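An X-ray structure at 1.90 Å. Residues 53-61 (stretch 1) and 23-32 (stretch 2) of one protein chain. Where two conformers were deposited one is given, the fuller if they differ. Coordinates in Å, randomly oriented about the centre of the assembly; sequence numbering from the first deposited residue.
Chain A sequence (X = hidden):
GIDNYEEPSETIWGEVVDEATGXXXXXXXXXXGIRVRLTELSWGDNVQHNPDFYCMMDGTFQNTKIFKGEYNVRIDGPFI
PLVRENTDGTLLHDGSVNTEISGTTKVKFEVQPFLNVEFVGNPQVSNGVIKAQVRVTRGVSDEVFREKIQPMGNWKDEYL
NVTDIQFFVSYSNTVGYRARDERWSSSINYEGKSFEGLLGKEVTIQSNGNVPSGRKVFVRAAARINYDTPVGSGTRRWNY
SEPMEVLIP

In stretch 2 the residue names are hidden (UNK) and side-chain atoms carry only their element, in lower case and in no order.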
ATOM      1  N   PHE A  53      -7.322  11.388  -4.214  1.00 38.80           N
ATOM      2  CA  PHE A  53      -7.560  11.163  -2.778  1.00 40.15           C
ATOM      3  C   PHE A  53      -7.121   9.781  -2.427  1.00 40.57           C
ATOM      4  O   PHE A  53      -6.745   9.018  -3.329  1.00 37.58           O
ATOM      5  CB  PHE A  53      -8.996  11.498  -2.348  1.00 39.83           C
ATOM      6  CG  PHE A  53     -10.056  10.647  -2.975  1.00 40.21           C
ATOM      7  CD1 PHE A  53     -10.655  11.039  -4.167  1.00 38.89           C
ATOM      8  CD2 PHE A  53     -10.507   9.497  -2.359  1.00 38.60           C
ATOM      9  CE1 PHE A  53     -11.650  10.265  -4.752  1.00 41.75           C
ATOM     10  CE2 PHE A  53     -11.463   8.700  -2.973  1.00 44.83           C
ATOM     11  CZ  PHE A  53     -12.050   9.091  -4.167  1.00 41.44           C
ATOM     12  N   TYR A  54      -7.093   9.477  -1.129  1.00 36.25           N
ATOM     13  CA  TYR A  54      -6.443   8.262  -0.629  1.00 34.44           C
ATOM     14  C   TYR A  54      -7.382   7.376   0.202  1.00 37.30           C
ATOM     15  O   TYR A  54      -8.278   7.872   0.932  1.00 38.98           O
ATOM     16  CB  TYR A  54      -5.155   8.641   0.113  1.00 38.97           C
ATOM     17  CG  TYR A  54      -4.178   9.243  -0.828  1.00 35.72           C
ATOM     18  CD1 TYR A  54      -4.198  10.608  -1.104  1.00 39.02           C
ATOM     19  CD2 TYR A  54      -3.251   8.453  -1.503  1.00 38.23           C
ATOM     20  CE1 TYR A  54      -3.340  11.152  -2.034  1.00 37.50           C
ATOM     21  CE2 TYR A  54      -2.390   9.008  -2.437  1.00 39.86           C
ATOM     22  CZ  TYR A  54      -2.441  10.362  -2.691  1.00 41.99           C
ATOM     23  OH  TYR A  54      -1.603  10.887  -3.635  1.00 43.17           O
ATOM     24  N   CYS A  55      -7.221   6.066   0.020  1.00 38.31           N
ATOM     25  CA  CYS A  55      -7.854   5.055   0.859  1.00 35.68           C
ATOM     26  C   CYS A  55      -7.504   5.241   2.350  1.00 37.41           C
ATOM     27  O   CYS A  55      -6.420   5.686   2.711  1.00 38.48           O
ATOM     28  CB  CYS A  55      -7.448   3.652   0.485  1.00 36.34           C
ATOM     29  SG  CYS A  55      -8.010   3.142  -1.154  1.00 40.37           S
HETATM   30  N   MSE A  56      -8.432   4.822   3.174  1.00 38.47           N
HETATM   31  CA  MSE A  56      -8.193   4.581   4.593  1.00 38.25           C
HETATM   32  C   MSE A  56      -7.334   3.370   4.751  1.00 41.90           C
HETATM   33  O   MSE A  56      -7.165   2.544   3.825  1.00 37.77           O
HETATM   34  CB  MSE A  56      -9.539   4.467   5.350  1.00 39.94           C
HETATM   35  CG  MSE A  56     -10.355   5.793   5.313  1.00 41.06           C
HETATM   36 SE   MSE A  56     -12.044   5.561   6.218  0.75 42.70          SE
HETATM   37  CE  MSE A  56     -12.869   4.788   4.689  1.00 46.62           C
HETATM   38  N   MSE A  57      -6.822   3.213   5.951  1.00 41.47           N
HETATM   39  CA  MSE A  57      -5.829   2.157   6.221  1.00 45.85           C
HETATM   40  C   MSE A  57      -6.328   0.769   5.942  1.00 43.92           C
HETATM   41  O   MSE A  57      -5.513  -0.122   5.749  1.00 43.33           O
HETATM   42  CB  MSE A  57      -5.352   2.220   7.687  1.00 44.84           C
HETATM   43  CG  MSE A  57      -6.375   1.985   8.704  1.00 47.64           C
HETATM   44 SE   MSE A  57      -5.573   2.563  10.460  0.75 53.43          SE
HETATM   45  CE  MSE A  57      -4.268   1.169  10.603  1.00 43.66           C
ATOM     46  N   ASP A  58      -7.652   0.593   5.963  1.00 46.17           N
ATOM     47  CA  ASP A  58      -8.291  -0.718   5.734  1.00 44.04           C
ATOM     48  C   ASP A  58      -8.488  -1.094   4.245  1.00 41.26           C
ATOM     49  O   ASP A  58      -9.042  -2.122   3.920  1.00 47.33           O
ATOM     50  CB  ASP A  58      -9.598  -0.800   6.545  1.00 45.52           C
ATOM     51  CG  ASP A  58     -10.725   0.047   5.964  1.00 48.86           C
ATOM     52  OD1 ASP A  58     -10.537   0.839   5.025  1.00 43.48           O
ATOM     53  OD2 ASP A  58     -11.818  -0.072   6.502  1.00 51.83           O
ATOM     54  N   GLY A  59      -7.980  -0.275   3.349  1.00 37.53           N
ATOM     55  CA  GLY A  59      -8.029  -0.518   1.933  1.00 42.91           C
ATOM     56  C   GLY A  59      -9.366  -0.133   1.323  1.00 44.66           C
ATOM     57  O   GLY A  59      -9.658  -0.531   0.194  1.00 43.17           O
ATOM     58  N   THR A  60     -10.179   0.651   2.044  1.00 39.48           N
ATOM     59  CA  THR A  60     -11.436   1.181   1.470  1.00 37.00           C
ATOM     60  C   THR A  60     -11.305   2.690   1.215  1.00 42.03           C
ATOM     61  O   THR A  60     -10.408   3.325   1.776  1.00 40.13           O
ATOM     62  CB  THR A  60     -12.652   0.918   2.355  1.00 41.01           C
ATOM     63  OG1 THR A  60     -12.564   1.663   3.601  1.00 39.26           O
ATOM     64  CG2 THR A  60     -12.834  -0.618   2.649  1.00 41.83           C
ATOM     65  N   PHE A  61     -12.220   3.264   0.422  1.00 39.02           N
ATOM     66  CA  PHE A  61     -12.237   4.706   0.176  1.00 36.26           C
ATOM     67  C   PHE A  61     -13.651   5.153  -0.006  1.00 41.21           C
ATOM     68  O   PHE A  61     -14.523   4.359  -0.342  1.00 38.66           O
ATOM     69  CB  PHE A  61     -11.393   5.118  -1.037  1.00 39.95           C
ATOM     70  CG  PHE A  61     -11.877   4.593  -2.390  1.00 37.93           C
ATOM     71  CD1 PHE A  61     -12.809   5.318  -3.157  1.00 38.78           C
ATOM     72  CD2 PHE A  61     -11.318   3.463  -2.947  1.00 39.35           C
ATOM     73  CE1 PHE A  61     -13.239   4.833  -4.412  1.00 41.90           C
ATOM     74  CE2 PHE A  61     -11.730   2.983  -4.200  1.00 39.76           C
ATOM     75  CZ  PHE A  61     -12.686   3.676  -4.939  1.00 36.71           C
ATOM     76  N   UNK A  23      -8.411 -10.793   0.399  1.00 53.31           N
ATOM     77  CA  UNK A  23      -8.111 -10.016   1.588  1.00 52.54           C
ATOM     78  C   UNK A  23      -7.928  -8.561   1.194  1.00 51.52           C
ATOM     79  O   UNK A  23      -7.422  -8.258   0.122  1.00 44.09           O
ATOM     80  c   UNK A  23      -6.987 -11.877   2.949  1.00 68.17           C
ATOM     81  c   UNK A  23      -5.692 -12.384   3.580  1.00 71.62           C
ATOM     82  c   UNK A  23      -6.013 -13.393   4.675  1.00 89.30           C
ATOM     83  c   UNK A  23      -6.833 -10.525   2.281  1.00 55.86           C
ATOM     84  n   UNK A  23      -4.807 -14.031   5.267  1.00 96.65           N
ATOM     85  N   UNK A  24      -8.320  -7.658   2.092  1.00 45.86           N
ATOM     86  CA  UNK A  24      -8.060  -6.242   1.918  1.00 47.43           C
ATOM     87  C   UNK A  24      -6.584  -5.956   1.786  1.00 45.97           C
ATOM     88  O   UNK A  24      -5.759  -6.596   2.437  1.00 48.40           O
ATOM     89  c   UNK A  24     -12.956  -4.037   3.362  1.00 60.22           C
ATOM     90  n   UNK A  24     -12.294  -3.608   4.430  1.00 70.56           N
ATOM     91  c   UNK A  24      -8.641  -5.455   3.078  1.00 47.64           C
ATOM     92  n   UNK A  24     -14.275  -3.981   3.342  1.00 72.84           N
ATOM     93  c   UNK A  24     -10.819  -4.552   2.207  1.00 64.90           C
ATOM     94  n   UNK A  24     -12.304  -4.489   2.312  1.00 51.97           N
ATOM     95  c   UNK A  24     -10.147  -5.530   3.195  1.00 53.53           C
ATOM     96  N   UNK A  25      -6.262  -5.009   0.907  1.00 41.13           N
ATOM     97  CA  UNK A  25      -4.928  -4.486   0.758  1.00 39.88           C
ATOM     98  C   UNK A  25      -4.812  -3.273   1.703  1.00 41.91           C
ATOM     99  O   UNK A  25      -5.328  -2.163   1.432  1.00 38.28           O
ATOM    100  c   UNK A  25      -4.803  -5.318  -1.635  1.00 39.43           C
ATOM    101  c   UNK A  25      -4.582  -4.117  -0.676  1.00 39.71           C
ATOM    102  c   UNK A  25      -3.141  -3.625  -0.762  1.00 38.61           C
ATOM    103  N   UNK A  26      -4.124  -3.502   2.808  1.00 39.99           N
ATOM    104  CA  UNK A  26      -4.045  -2.502   3.872  1.00 36.27           C
ATOM    105  C   UNK A  26      -2.985  -1.497   3.490  1.00 39.81           C
ATOM    106  O   UNK A  26      -2.005  -1.819   2.785  1.00 38.18           O
ATOM    107  c   UNK A  26      -4.658  -4.273   5.725  1.00 44.72           C
ATOM    108  c   UNK A  26      -3.735  -3.163   5.222  1.00 43.65           C
ATOM    109  c   UNK A  26      -6.093  -3.825   5.935  1.00 43.93           C
ATOM    110  c   UNK A  26      -4.142  -4.871   7.055  1.00 46.09           C
ATOM    111  N   UNK A  27      -3.175  -0.272   3.962  1.00 35.44           N
ATOM    112  CA  UNK A  27      -2.389   0.859   3.520  1.00 35.55           C
ATOM    113  C   UNK A  27      -2.368   1.966   4.610  1.00 35.35           C
ATOM    114  O   UNK A  27      -2.656   1.707   5.767  1.00 39.30           O
ATOM    115  c   UNK A  27      -4.283   2.000   2.193  1.00 35.74           C
ATOM    116  o   UNK A  27      -1.883   2.251   1.560  1.00 36.47           O
ATOM    117  c   UNK A  27      -2.863   1.368   2.141  1.00 36.21           C
ATOM    118  N   UNK A  28      -1.922   3.153   4.209  1.00 39.74           N
ATOM    119  CA  UNK A  28      -1.746   4.306   5.092  1.00 44.03           C
ATOM    120  C   UNK A  28      -2.433   5.448   4.363  1.00 38.42           C
ATOM    121  O   UNK A  28      -2.210   5.604   3.162  1.00 35.89           O
ATOM    122  c   UNK A  28      -0.259   4.606   5.229  1.00 41.22           C
ATOM    123  o   UNK A  28       0.846   6.576   5.947  1.00 47.23           O
ATOM    124  c   UNK A  28       0.042   5.669   6.281  1.00 46.34           C
ATOM    125  o   UNK A  28      -0.499   5.569   7.428  1.00 46.43           O
ATOM    126  N   UNK A  29      -3.290   6.217   5.044  1.00 40.11           N
ATOM    127  CA  UNK A  29      -3.973   7.319   4.361  1.00 38.43           C
ATOM    128  C   UNK A  29      -3.008   8.529   4.285  1.00 44.58           C
ATOM    129  O   UNK A  29      -3.109   9.455   5.053  1.00 44.46           O
ATOM    130  n   UNK A  29      -8.595   8.572   3.750  1.00 36.16           N
ATOM    131  c   UNK A  29      -5.294   7.693   5.053  1.00 38.03           C
ATOM    132  c   UNK A  29      -7.619   8.686   4.650  1.00 42.10           C
ATOM    133  c   UNK A  29      -6.190   8.555   4.140  1.00 40.90           C
ATOM    134  o   UNK A  29      -7.845   8.926   5.820  1.00 40.03           O
ATOM    135  N   UNK A  30      -2.017   8.430   3.423  1.00 43.47           N
ATOM    136  CA  UNK A  30      -1.088   9.523   3.070  1.00 41.98           C
ATOM    137  C   UNK A  30      -0.819   9.392   1.587  1.00 43.67           C
ATOM    138  O   UNK A  30      -1.279   8.410   0.939  1.00 37.22           O
ATOM    139  N   UNK A  31      -0.016  10.315   1.078  1.00 40.77           N
ATOM    140  CA  UNK A  31       0.327  10.378  -0.353  0.50 41.06           C
ATOM    141  C   UNK A  31       0.983   9.112  -0.854  1.00 39.07           C
ATOM    142  O   UNK A  31       0.946   8.836  -2.044  1.00 41.01           O
ATOM    143  c   UNK A  31       1.277  11.564  -0.642  0.50 44.01           C
ATOM    144  o   UNK A  31       0.706  12.803  -0.253  0.50 39.24           O
ATOM    145  N   UNK A  32       1.606   8.352   0.064  1.00 40.43           N
ATOM    146  CA  UNK A  32       2.304   7.093  -0.281  1.00 41.87           C
ATOM    147  C   UNK A  32       1.400   5.838  -0.158  1.00 39.96           C
ATOM    148  O   UNK A  32       1.870   4.689  -0.216  1.00 37.03           O
ATOM    149  c   UNK A  32       4.461   8.149   0.552  1.00 44.88           C
ATOM    150  o   UNK A  32       4.629  10.327   1.449  1.00 54.13           O
ATOM    151  c   UNK A  32       4.034   9.240   1.543  1.00 49.60           C
ATOM    152  c   UNK A  32       3.559   6.915   0.556  1.00 43.32           C
ATOM    153  o   UNK A  32       3.111   9.046   2.381  1.00 47.53           O
TER
HETATM  154  O   HOH W   1      -4.149   5.361   1.213  1.00 35.40           O
HETATM  155  O   HOH W   2       0.820   9.595  -4.719  1.00 41.05           O

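Position 23 carries four carbons in a row ending in a nitrogen. The chain is extended and stays clear of stretch 1. It is Lys23.

Position 24 has three carbons, a nitrogen, then a carbon bearing two more nitrogens. Its CB lies 3.5 Å from Asp58 O. Thr60 CG2 sits over one face of the planar end, 3.5 Å from its central carbon. That end is a guanidinium, so this is Arg24. Asp58 OD2 is 4.1 Å from Arg24 NH1, too far for a salt bridge.

Position 25 has one carbon carrying two carbons. The side chain does not touch stretch 1, but the backbone O lies 3.2 Å from Gly59 CA. A CB on Gly59 would fall 2.4 Å from this oxygen, a clash. The oxygen has no hydrogen-bond partner. Branching at CB with no oxygen gives Val25.

Position 26 has four carbons, forked at the second. One carbon of the fork reaches Asp58 CA at 3.8 Å. This is Leu26.

Position 27 has one carbon bearing an oxygen and a carbon. The methyl lies 3.4 Å from Met56 O and 4.0 Å from Cys55 CB. The backbone N donates to Met57 O at 2.9 Å, nearly straight. This is Thr27.

Position 28 has two carbons, the second carrying two oxygens. The CA-to-CB bond points away from stretch 1, and the side chain makes no contact there. Water 1 joins the backbones by donating to this residue's O (2.8 Å) and Cys55 O (2.7 Å). A short carboxylate means Asp28.

Position 29 has three carbons, the third carrying an oxygen and a nitrogen. The nitrogen donates to Tyr54 O at 2.9 Å, and the second carbon lies 3.2 Å from Cys55 O. This is an amide, Gln29.

Position 30 has no side-chain atoms. Its O is 3.1 Å from Tyr54 CD2, over one face of the ring. It is Gly30.

Position 31 has one carbon then one oxygen. Its CA packs over the Tyr54 ring, 3.9 Å from the centroid, as a CH-pi contact. Water 2 links its O (2.8 Å) to Tyr54 OH (3.0 Å). It is Ser31.

Position 32 has three carbons, the third carrying two oxygens. The CA-to-CB bond points away, and the side chain does not reach stretch 1. The longer carboxylate is Glu32.

The contact mixes backbone and side chains. Stretch 1 makes a type I turn from Met56 to Gly59, and stretch 2 runs past it without regular structure. Thr27 N and Gln29 NE2 donate to backbone oxygens, and two waters add bridges. Gly59 lets Val25 come close.

Stretch 2 23-32: KRVLTDQGSE
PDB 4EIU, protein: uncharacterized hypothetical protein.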